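Local coordinates for metal-dependent hydrolase (Lactobacillus plantarum, PDB 2F6K) that probably catalyses the metal-dependent decarboxylation of an aminocarboxymuconate semialdehyde or a related compound, as a manganese-binding member of the amidohydrolase superfamily, at the interface of chains A and B. Residues are numbered along the deposited sequence; one frame, centred on the assembly and turned at random. Chains: chain A/B, metal-dependent hydrolase.

The interface of chains A and B. Residues chain A 172-174, 177, 205, 242-243; chain B 213, 216-217.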
loop_
_atom_site.group_PDB
_atom_site.type_symbol
_atom_site.label_atom_id
_atom_site.label_comp_id
_atom_site.label_asym_id
_atom_site.label_seq_id
_atom_site.Cartn_x
_atom_site.Cartn_y
_atom_site.Cartn_z
ATOM N N PRO A 172 6.398 -10.054 14.006
ATOM C CA PRO A 172 7.215 -11.273 14.029
ATOM C C PRO A 172 6.444 -12.595 13.906
ATOM O O PRO A 172 7.013 -13.605 13.488
ATOM C CB PRO A 172 7.956 -11.169 15.364
ATOM C CG PRO A 172 8.078 -9.700 15.569
ATOM C CD PRO A 172 6.691 -9.221 15.184
ATOM N N LEU A 173 5.164 -12.584 14.269
ATOM C CA LEU A 173 4.342 -13.790 14.216
ATOM C C LEU A 173 3.982 -14.284 12.813
ATOM O O LEU A 173 3.945 -15.483 12.580
ATOM C CB LEU A 173 3.063 -13.588 15.031
ATOM C CG LEU A 173 3.234 -13.308 16.530
ATOM C CD1 LEU A 173 1.860 -13.237 17.181
ATOM C CD2 LEU A 173 4.060 -14.400 17.185
ATOM N N LEU A 174 3.714 -13.373 11.885
ATOM C CA LEU A 174 3.367 -13.764 10.524
ATOM C C LEU A 174 4.119 -12.917 9.486
ATOM O O LEU A 174 4.559 -13.424 8.448
ATOM C CB LEU A 174 1.855 -13.626 10.302
ATOM C CG LEU A 174 1.380 -13.856 8.863
ATOM C CD1 LEU A 174 1.564 -15.321 8.489
ATOM C CD2 LEU A 174 -0.072 -13.447 8.729
ATOM N N PHE A 177 7.802 -14.023 8.587
ATOM C CA PHE A 177 7.821 -15.174 7.704
ATOM C C PHE A 177 7.454 -14.832 6.279
ATOM O O PHE A 177 8.086 -15.314 5.336
ATOM C CB PHE A 177 6.907 -16.276 8.223
ATOM C CG PHE A 177 7.548 -17.139 9.271
ATOM C CD1 PHE A 177 7.220 -18.484 9.375
ATOM C CD2 PHE A 177 8.500 -16.613 10.136
ATOM C CE1 PHE A 177 7.832 -19.297 10.317
ATOM C CE2 PHE A 177 9.119 -17.421 11.086
ATOM C CZ PHE A 177 8.782 -18.768 11.173
ATOM N N HIS A 205 14.923 -18.758 10.872
ATOM C CA HIS A 205 13.690 -19.427 11.281
ATOM C C HIS A 205 13.298 -20.644 10.447
ATOM O O HIS A 205 12.149 -20.775 10.011
ATOM C CB HIS A 205 12.545 -18.409 11.291
ATOM C CG HIS A 205 12.846 -17.174 12.084
ATOM N ND1 HIS A 205 12.833 -15.911 11.531
ATOM C CD2 HIS A 205 13.182 -17.010 13.386
ATOM C CE1 HIS A 205 13.150 -15.022 12.457
ATOM N NE2 HIS A 205 13.368 -15.662 13.591
ATOM N N GLY A 242 13.046 -20.143 16.792
ATOM C CA GLY A 242 11.594 -20.172 16.694
ATOM C C GLY A 242 10.950 -21.512 16.992
ATOM O O GLY A 242 11.615 -22.454 17.431
ATOM N N ALA A 243 9.646 -21.594 16.738
ATOM C CA ALA A 243 8.869 -22.809 16.982
ATOM C C ALA A 243 9.035 -23.816 15.845
ATOM O O ALA A 243 8.074 -24.171 15.160
ATOM C CB ALA A 243 7.399 -22.446 17.151
ATOM N N VAL B 213 2.707 -21.832 10.498
ATOM C CA VAL B 213 2.502 -20.718 11.428
ATOM C C VAL B 213 1.777 -21.059 12.723
ATOM O O VAL B 213 2.020 -20.428 13.756
ATOM C CB VAL B 213 1.742 -19.536 10.773
ATOM C CG1 VAL B 213 2.661 -18.792 9.856
ATOM C CG2 VAL B 213 0.524 -20.042 10.015
ATOM N N ARG B 216 3.726 -21.165 15.706
ATOM C CA ARG B 216 4.346 -19.886 16.003
ATOM C C ARG B 216 3.384 -18.923 16.690
ATOM O O ARG B 216 3.781 -18.153 17.564
ATOM C CB ARG B 216 4.865 -19.264 14.703
ATOM C CG ARG B 216 5.831 -18.105 14.879
ATOM C CD ARG B 216 6.209 -17.544 13.507
ATOM N NE ARG B 216 7.106 -16.397 13.591
ATOM C CZ ARG B 216 8.371 -16.467 13.987
ATOM N NH1 ARG B 216 8.895 -17.634 14.333
ATOM N NH2 ARG B 216 9.111 -15.368 14.045
ATOM N N ILE B 217 2.117 -18.970 16.296
ATOM C CA ILE B 217 1.116 -18.075 16.865
ATOM C C ILE B 217 0.301 -18.704 17.991
ATOM O O ILE B 217 -0.441 -18.010 18.693
ATOM C CB ILE B 217 0.141 -17.602 15.778
ATOM C CG1 ILE B 217 -0.718 -18.779 15.301
ATOM C CG2 ILE B 217 0.924 -17.015 14.616
ATOM C CD1 ILE B 217 -1.760 -18.406 14.269
#
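Helix 210-225 of chain B packs against the first turns of helix 171-189 of chain A, flanked on the chain A side by the short 3-10 helix 205-207 and the loop carrying A:Gly242 and A:Ala243. B:Arg216 dominates the patch, with 127 Å² of its surface hidden by chain A. Its CG lies anti to the backbone N (chi1 -166°) and the chain runs extended to NE, which carries the guanidinium out to the A:Pro172 carbonyl. There NE and NH2 grip one atom side-on: NE donates to the backbone oxygen A:Pro172 O at 2.8 Å, within the carbonyl plane, whereas NH2, also 2.8 Å from A:Pro172 O, sits above that plane. Both bonds are moderately bent, but the oxygen stays in the guanidinium plane, which fixes the group's rotation. The CE2 corner of the A:Phe177 ring lies beneath one guanidinium face, planes 30° apart, and B:Arg216 CD makes a CH-pi contact, offset toward the ring's rim, 3.8 Å from its centroid. NH2 also stands over the centre of the A:His205 ring, 4.3 Å from its centroid, a cation-pi approach whose positive charge would probably disfavour protonation of A:His205. A:Leu173 sets CD2 3.8 Å from B:Arg216 O and CB against B:Ile217 CG2. An alanine in place of B:Arg216 would remove both bonds to A:Pro172 O and the packing on A:Phe177, and would probably loosen the contact. Repeated by two-fold symmetry, this contact probably helps hold the two subunits together, if the deposited pairing is the biological one.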